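Local structure of AimR transcriptional regulator (Bacillus phage phi3T, 5ZVV) at residues A[38-43]-A[69-74]; A[43-48]-A[79-84]; A[296-301]-A[308-313]. The protein activates transcription of the phage aimX locus as a homodimer, apparently favouring the lytic cycle until the arbitrium peptide binds and switches the decision to lysogeny. All coordinates share one frame; numbering follows the deposited sequence.

Contact 1 (A[38-43]-A[69-74]); sequences TPEKEM and FLELDP
The side chains of Glu40 and Glu71 lie alongside each other with a common direction, their carboxylate planes 65° apart; the methylenes do the touching, Glu40 CB lying 3.6 Å from Glu71 CB. Glu40 OE1 and Glu71 OE1 stay 5.6 Å apart, and Lys1 probably eases what repulsion remains, since it forms a salt bridge with Glu40 OE2. On the carbonyl of Glu71, the ammonium group of Lys41 sits above the plane, 38° out of it and so not on a lone pair. This Lys41 NZ to Glu71 O bond is modelled very short, at 2.4 Å, while the salt bridge from Lys41 NZ to Glu71 OE1 is long, 3.9 Å. The chi2 bend lays Lys41 CD 3.8 Å from Asp73 CB, and the chi4 bend turns NZ onto Glu71 O. A water bridges the backbones, donating to Glu40 O at 2.6 Å and accepting from Asp73 N. Leu72 CD2 reaches the same Glu40 O and also lies near Met43 CB. Asp73 itself turns to Asn75 N and Lys76. A 3-10 turn at 40-42 thus docks on the second half of a type I turn and on Asp73 just after it, joining two interhelical connections, 29-36 to 47-56 and 61-69 to 77-88, in an all-helical protein of a TPR-related family.

Contact 2 (A[43-48]-A[79-84]); sequences MENLGG and ARQSVE
Two hydrogen bonds join the amide of Gln81 to the backbone and side chain that lead into helix 47-56. Gln81 OE1 accepts from Leu46 N at 2.9 Å with an N-H...O angle of 158°, and Gln81 NE2 donates to Asn45 OD1 at 2.8 Å along a more bent path of 137°. Both donors stand above the carbonyl planes they address, away from the lone-pair directions; Asn45 and Gln81 cross at about a right angle, their amide planes 44° apart. Asn45 OD1 is gripped twice, for it also takes Gly47 N in a nearly straight bond of 2.9 Å. With CG anti to its backbone N, Asn45 turns that oxygen back over the first turn and caps it. Gln81 thereby backs the cap: it holds the oxygen of the capping side chain and also takes the N-H of Leu46, which fixes the rotation of its own amide. Its chain, extended beyond CG, reaches across from helix 77-88. Farther out, Leu46 and Gln81 run antiparallel alongside one another, and Leu46 CD1 settles 3.7 Å from Ser82 CB. Ser82 OG turns back along its own helix, donating on a lone pair of Ala79 O at 2.5 Å, an oxygen that Val83 N also uses. Phe69 of helix 61-69 lies against both Leu46 and Ser82, and Phe184 of helix 184-203 touches Gln81. The arrangement is an N-terminal helix cap secured from a neighbouring helix, here within an all-helical, TPR-related fold.

Contact 3 (A[296-301]-A[308-313]); sequences LRAFYY and EEATEI
Helices 291-304 and 307-318 meet nearly antiparallel, their axes in the 296-301 and 308-313 segments approaching to 8.2 Å at a signed crossing angle of -158°, with Ala298 CA and Ala310 CA, the closest such pair, 4.3 Å apart. Such closeness suits the small side chains between them: Ala310 CB rests 3.5 Å from Ala298 O and also touches Tyr301 CB. From the next turn, Ile313 sends CG2 to Ala298 CB at 4.0 Å, while CD1, on the other branch, crosses to Arg297 CD and Tyr301 CE2. Glu309 covers one face of the Tyr301 ring, its carboxylate almost parallel to it, 5° apart, and its CB 3.6 Å from Tyr301 CD2. The phenol oxygen is held within its own helix. Arg297, extended from CG to NE with CG anti to the backbone N, grips Tyr301 OH side-on through NE at 3.0 Å and NH2 at 2.9 Å. That oxygen lies in the guanidinium plane, so the pair steadies the ring and the arginine together beside Ile313. Around this helical hairpin, Phe299 packs onto helix 260-277 and meets Tyr333 of helix 324-338, whose Ile337 touches Thr311, so that the pair is packed against the helices preceding and following it.

In the fold
Contacts 1 and 2 are neighbours, centres about 9 Å apart, and share Met43; their segments interleave in sequence, 38-43 and 43-48 both preceding 69-74 and 79-84, so the loop and helix start at 38-48 are fastened in succession to the loop at 69-74 and to helix 77-88. Phe69 and Leu72 of contact 1 pack on Leu46 and Ser82 of contact 2, so that the two contacts abut directly. Contact 3 comes much later in sequence and on the opposite side of the chain's centre, its centre about 53 Å from that of contact 1 and about 48 Å from that of contact 2. The first two join elements some 26 to 31 residues apart, the third adjacent helices, within one elongated all-helical subunit of the dimer.

Contact 1 (A[38-43]-A[69-74])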
# COMPACT_ATOMS: atom_id res chain seq x y z
N THR A 38 -17.36 -26.54 37.11
CA THR A 38 -18.38 -26.71 36.09
C THR A 38 -17.85 -27.64 35.00
O THR A 38 -16.71 -27.46 34.55
CB THR A 38 -18.76 -25.36 35.49
OG1 THR A 38 -19.12 -24.45 36.54
CG2 THR A 38 -19.94 -25.52 34.54
N PRO A 39 -18.61 -28.65 34.59
CA PRO A 39 -18.17 -29.49 33.46
C PRO A 39 -17.85 -28.63 32.24
O PRO A 39 -18.47 -27.60 32.00
CB PRO A 39 -19.38 -30.40 33.21
CG PRO A 39 -20.06 -30.48 34.55
CD PRO A 39 -19.86 -29.13 35.19
N GLU A 40 -16.84 -29.08 31.48
CA GLU A 40 -16.34 -28.27 30.38
C GLU A 40 -17.43 -27.96 29.36
O GLU A 40 -17.53 -26.83 28.86
CB GLU A 40 -15.16 -28.97 29.70
CG GLU A 40 -13.91 -29.06 30.55
CD GLU A 40 -13.84 -30.34 31.37
OE1 GLU A 40 -14.88 -31.01 31.54
OE2 GLU A 40 -12.73 -30.68 31.83
N LYS A 41 -18.27 -28.95 29.05
CA LYS A 41 -19.34 -28.75 28.08
C LYS A 41 -20.39 -27.75 28.56
O LYS A 41 -21.15 -27.23 27.73
CB LYS A 41 -20.01 -30.08 27.75
CG LYS A 41 -19.09 -31.09 27.06
CD LYS A 41 -18.73 -30.64 25.65
CE LYS A 41 -17.97 -31.73 24.89
NZ LYS A 41 -16.65 -32.04 25.51
N GLU A 42 -20.46 -27.48 29.86
CA GLU A 42 -21.48 -26.60 30.42
C GLU A 42 -20.95 -25.22 30.76
O GLU A 42 -21.71 -24.39 31.28
CB GLU A 42 -22.09 -27.24 31.67
CG GLU A 42 -22.71 -28.60 31.42
CD GLU A 42 -22.86 -29.40 32.69
OE1 GLU A 42 -23.14 -28.80 33.75
OE2 GLU A 42 -22.68 -30.63 32.63
N MSE A 43 -19.68 -24.95 30.49
CA MSE A 43 -19.13 -23.62 30.75
C MSE A 43 -19.72 -22.60 29.80
O MSE A 43 -19.85 -22.85 28.60
CB MSE A 43 -17.60 -23.65 30.62
CG MSE A 43 -16.91 -24.06 31.90
SE MSE A 43 -17.15 -22.70 33.28
CE MSE A 43 -15.79 -21.44 32.69
N PHE A 69 -9.40 -26.68 26.80
CA PHE A 69 -10.13 -26.11 25.67
C PHE A 69 -10.68 -27.19 24.76
O PHE A 69 -11.77 -27.03 24.19
CB PHE A 69 -9.21 -25.17 24.88
CG PHE A 69 -9.00 -23.83 25.53
CD1 PHE A 69 -9.76 -23.44 26.62
CD2 PHE A 69 -8.04 -22.96 25.04
CE1 PHE A 69 -9.56 -22.21 27.21
CE2 PHE A 69 -7.84 -21.72 25.63
CZ PHE A 69 -8.60 -21.35 26.71
N LEU A 70 -9.95 -28.29 24.59
CA LEU A 70 -10.39 -29.36 23.71
C LEU A 70 -11.61 -30.11 24.24
O LEU A 70 -12.18 -30.92 23.51
CB LEU A 70 -9.25 -30.34 23.45
CG LEU A 70 -8.05 -29.76 22.70
CD1 LEU A 70 -6.97 -30.82 22.51
CD2 LEU A 70 -8.48 -29.18 21.36
N GLU A 71 -12.01 -29.85 25.49
CA GLU A 71 -13.20 -30.46 26.06
C GLU A 71 -14.44 -29.57 25.97
O GLU A 71 -15.54 -30.04 26.28
CB GLU A 71 -12.96 -30.85 27.52
CG GLU A 71 -11.87 -31.90 27.71
CD GLU A 71 -12.16 -33.19 26.96
OE1 GLU A 71 -13.34 -33.58 26.86
OE2 GLU A 71 -11.20 -33.81 26.45
N LEU A 72 -14.28 -28.32 25.55
CA LEU A 72 -15.42 -27.42 25.42
C LEU A 72 -16.35 -27.89 24.31
O LEU A 72 -15.96 -28.60 23.38
CB LEU A 72 -14.95 -25.99 25.14
CG LEU A 72 -14.12 -25.29 26.22
CD1 LEU A 72 -13.54 -24.00 25.68
CD2 LEU A 72 -14.96 -25.03 27.46
N ASP A 73 -17.61 -27.47 24.41
CA ASP A 73 -18.59 -27.78 23.38
C ASP A 73 -18.29 -26.95 22.14
O ASP A 73 -18.39 -25.71 22.19
CB ASP A 73 -20.00 -27.48 23.89
CG ASP A 73 -21.09 -28.04 22.98
OD1 ASP A 73 -20.88 -28.14 21.75
OD2 ASP A 73 -22.18 -28.37 23.50
N PRO A 74 -17.93 -27.56 21.01
CA PRO A 74 -17.55 -26.77 19.83
C PRO A 74 -18.66 -25.89 19.31
O PRO A 74 -18.38 -24.95 18.55
CB PRO A 74 -17.15 -27.83 18.80
CG PRO A 74 -16.90 -29.08 19.60
CD PRO A 74 -17.84 -29.01 20.76
O HOH W 1 -18.30 -25.66 26.71

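Contact 2 (A[43-48]-A[79-84])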
# COMPACT_ATOMS: atom_id res chain seq x y z
N MSE A 43 -19.68 -24.95 30.49
CA MSE A 43 -19.13 -23.62 30.75
C MSE A 43 -19.72 -22.60 29.80
O MSE A 43 -19.85 -22.85 28.60
CB MSE A 43 -17.60 -23.65 30.62
CG MSE A 43 -16.91 -24.06 31.90
SE MSE A 43 -17.15 -22.70 33.28
CE MSE A 43 -15.79 -21.44 32.69
N GLU A 44 -20.10 -21.45 30.34
CA GLU A 44 -20.75 -20.42 29.53
C GLU A 44 -19.77 -19.36 29.05
O GLU A 44 -19.88 -18.90 27.90
CB GLU A 44 -21.89 -19.78 30.33
CG GLU A 44 -22.75 -18.81 29.55
CD GLU A 44 -24.04 -18.47 30.27
OE1 GLU A 44 -24.49 -19.29 31.11
OE2 GLU A 44 -24.61 -17.39 30.01
N ASN A 45 -18.81 -18.98 29.88
CA ASN A 45 -17.84 -17.95 29.54
C ASN A 45 -16.50 -18.32 30.15
O ASN A 45 -16.44 -18.79 31.29
CB ASN A 45 -18.30 -16.57 30.04
CG ASN A 45 -17.47 -15.42 29.48
OD1 ASN A 45 -16.32 -15.60 29.07
ND2 ASN A 45 -18.06 -14.23 29.45
N LEU A 46 -15.42 -18.08 29.40
CA LEU A 46 -14.08 -18.45 29.84
C LEU A 46 -13.38 -17.35 30.63
O LEU A 46 -12.43 -17.65 31.36
CB LEU A 46 -13.21 -18.82 28.65
CG LEU A 46 -13.53 -20.09 27.86
CD1 LEU A 46 -12.56 -20.25 26.71
CD2 LEU A 46 -13.50 -21.31 28.77
N GLY A 47 -13.82 -16.10 30.50
CA GLY A 47 -13.11 -14.95 31.05
C GLY A 47 -12.64 -15.09 32.49
O GLY A 47 -11.44 -15.01 32.77
N GLY A 48 -13.58 -15.30 33.41
CA GLY A 48 -13.22 -15.46 34.80
C GLY A 48 -12.32 -16.66 35.04
O GLY A 48 -11.31 -16.56 35.75
N ALA A 79 -16.07 -22.17 23.11
CA ALA A 79 -15.09 -22.66 22.15
C ALA A 79 -14.55 -21.53 21.28
O ALA A 79 -13.35 -21.50 20.96
CB ALA A 79 -15.70 -23.76 21.28
N ARG A 80 -15.41 -20.58 20.90
CA ARG A 80 -14.97 -19.43 20.12
C ARG A 80 -14.01 -18.56 20.93
O ARG A 80 -12.93 -18.18 20.45
CB ARG A 80 -16.19 -18.63 19.66
CG ARG A 80 -17.30 -19.51 19.10
CD ARG A 80 -18.47 -18.71 18.56
NE ARG A 80 -19.62 -19.58 18.32
CZ ARG A 80 -20.74 -19.56 19.02
NH1 ARG A 80 -20.90 -18.68 20.01
NH2 ARG A 80 -21.73 -20.40 18.73
N GLN A 81 -14.40 -18.23 22.16
CA GLN A 81 -13.48 -17.56 23.07
C GLN A 81 -12.16 -18.32 23.16
O GLN A 81 -11.08 -17.71 23.15
CB GLN A 81 -14.11 -17.42 24.46
CG GLN A 81 -15.32 -16.53 24.50
CD GLN A 81 -15.95 -16.45 25.89
OE1 GLN A 81 -16.05 -17.46 26.59
NE2 GLN A 81 -16.36 -15.25 26.29
N SER A 82 -12.23 -19.65 23.21
CA SER A 82 -11.01 -20.45 23.34
C SER A 82 -10.13 -20.31 22.11
O SER A 82 -8.90 -20.27 22.23
CB SER A 82 -11.36 -21.92 23.58
OG SER A 82 -11.58 -22.60 22.36
N VAL A 83 -10.72 -20.22 20.91
CA VAL A 83 -9.88 -20.07 19.73
C VAL A 83 -9.21 -18.70 19.72
O VAL A 83 -8.04 -18.58 19.32
CB VAL A 83 -10.68 -20.33 18.43
CG1 VAL A 83 -11.42 -19.09 17.94
CG2 VAL A 83 -9.74 -20.84 17.34
N GLU A 84 -9.91 -17.66 20.20
CA GLU A 84 -9.28 -16.35 20.24
C GLU A 84 -8.15 -16.30 21.27
O GLU A 84 -7.06 -15.78 20.99
CB GLU A 84 -10.31 -15.26 20.53
CG GLU A 84 -9.71 -13.92 20.98
CD GLU A 84 -8.74 -13.30 19.97
OE1 GLU A 84 -8.68 -13.75 18.81
OE2 GLU A 84 -8.02 -12.36 20.35

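Contact 3 (A[296-301]-A[308-313])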
# COMPACT_ATOMS: atom_id res chain seq x y z
N LEU A 296 24.07 -8.26 15.42
CA LEU A 296 24.33 -7.72 16.75
C LEU A 296 25.67 -8.18 17.29
O LEU A 296 26.39 -7.40 17.94
CB LEU A 296 23.20 -8.11 17.70
CG LEU A 296 21.87 -7.44 17.35
CD1 LEU A 296 20.75 -7.90 18.26
CD2 LEU A 296 22.04 -5.93 17.42
N ARG A 297 26.03 -9.44 17.03
CA ARG A 297 27.33 -9.94 17.47
C ARG A 297 28.47 -9.22 16.75
O ARG A 297 29.49 -8.89 17.37
CB ARG A 297 27.41 -11.45 17.22
CG ARG A 297 28.72 -12.10 17.61
CD ARG A 297 28.68 -13.60 17.36
NE ARG A 297 29.95 -14.24 17.66
CZ ARG A 297 30.21 -15.52 17.46
NH1 ARG A 297 29.28 -16.32 16.94
NH2 ARG A 297 31.41 -16.01 17.76
N ALA A 298 28.31 -8.96 15.45
CA ALA A 298 29.32 -8.19 14.73
C ALA A 298 29.40 -6.76 15.25
O ALA A 298 30.49 -6.19 15.34
CB ALA A 298 29.02 -8.21 13.23
N PHE A 299 28.26 -6.18 15.60
CA PHE A 299 28.24 -4.87 16.25
C PHE A 299 29.08 -4.88 17.52
O PHE A 299 29.96 -4.02 17.71
CB PHE A 299 26.79 -4.49 16.55
CG PHE A 299 26.56 -3.03 16.86
CD1 PHE A 299 27.61 -2.12 16.88
CD2 PHE A 299 25.28 -2.57 17.14
CE1 PHE A 299 27.39 -0.78 17.17
CE2 PHE A 299 25.05 -1.23 17.43
CZ PHE A 299 26.11 -0.34 17.44
N TYR A 300 28.84 -5.87 18.39
CA TYR A 300 29.61 -6.00 19.62
C TYR A 300 31.10 -6.14 19.34
O TYR A 300 31.93 -5.49 19.99
CB TYR A 300 29.09 -7.20 20.42
CG TYR A 300 29.91 -7.57 21.62
CD1 TYR A 300 29.84 -6.83 22.80
CD2 TYR A 300 30.74 -8.69 21.60
CE1 TYR A 300 30.58 -7.19 23.91
CE2 TYR A 300 31.49 -9.05 22.70
CZ TYR A 300 31.40 -8.29 23.85
OH TYR A 300 32.15 -8.65 24.96
N TYR A 301 31.46 -6.97 18.36
CA TYR A 301 32.86 -7.11 17.98
C TYR A 301 33.45 -5.77 17.53
O TYR A 301 34.57 -5.42 17.91
CB TYR A 301 33.01 -8.15 16.87
CG TYR A 301 32.92 -9.58 17.35
CD1 TYR A 301 33.15 -9.91 18.68
CD2 TYR A 301 32.63 -10.61 16.46
CE1 TYR A 301 33.07 -11.22 19.12
CE2 TYR A 301 32.55 -11.92 16.89
CZ TYR A 301 32.77 -12.22 18.22
OH TYR A 301 32.70 -13.53 18.64
N GLU A 308 38.36 -8.15 12.70
CA GLU A 308 38.46 -9.30 11.81
C GLU A 308 37.26 -10.23 11.97
O GLU A 308 36.69 -10.70 10.98
CB GLU A 308 39.77 -10.05 12.05
CG GLU A 308 40.98 -9.44 11.35
CD GLU A 308 42.24 -10.26 11.55
OE1 GLU A 308 42.28 -11.10 12.47
OE2 GLU A 308 43.20 -10.06 10.77
N GLU A 309 36.86 -10.49 13.22
CA GLU A 309 35.72 -11.37 13.45
C GLU A 309 34.42 -10.73 12.98
O GLU A 309 33.57 -11.40 12.38
CB GLU A 309 35.65 -11.73 14.94
CG GLU A 309 36.75 -12.69 15.39
CD GLU A 309 36.96 -12.71 16.90
OE1 GLU A 309 37.25 -11.64 17.48
OE2 GLU A 309 36.84 -13.79 17.51
N ALA A 310 34.25 -9.43 13.24
CA ALA A 310 33.07 -8.72 12.75
C ALA A 310 32.98 -8.76 11.23
O ALA A 310 31.93 -9.07 10.66
CB ALA A 310 33.09 -7.27 13.25
N THR A 311 34.10 -8.47 10.56
CA THR A 311 34.13 -8.51 9.10
C THR A 311 33.89 -9.92 8.58
O THR A 311 33.31 -10.09 7.50
CB THR A 311 35.47 -7.97 8.60
OG1 THR A 311 35.64 -6.61 9.04
CG2 THR A 311 35.54 -8.01 7.07
N GLU A 312 34.30 -10.94 9.33
CA GLU A 312 33.98 -12.31 8.95
C GLU A 312 32.47 -12.54 8.99
O GLU A 312 31.88 -13.08 8.05
CB GLU A 312 34.70 -13.28 9.88
CG GLU A 312 34.72 -14.72 9.39
CD GLU A 312 35.77 -15.55 10.10
OE1 GLU A 312 36.23 -15.13 11.19
OE2 GLU A 312 36.16 -16.61 9.57
N ILE A 313 31.82 -12.11 10.08
CA ILE A 313 30.37 -12.27 10.19
C ILE A 313 29.66 -11.51 9.07
O ILE A 313 28.71 -12.01 8.47
CB ILE A 313 29.89 -11.81 11.58
CG1 ILE A 313 30.47 -12.73 12.66
CG2 ILE A 313 28.37 -11.80 11.65
CD1 ILE A 313 30.04 -12.35 14.07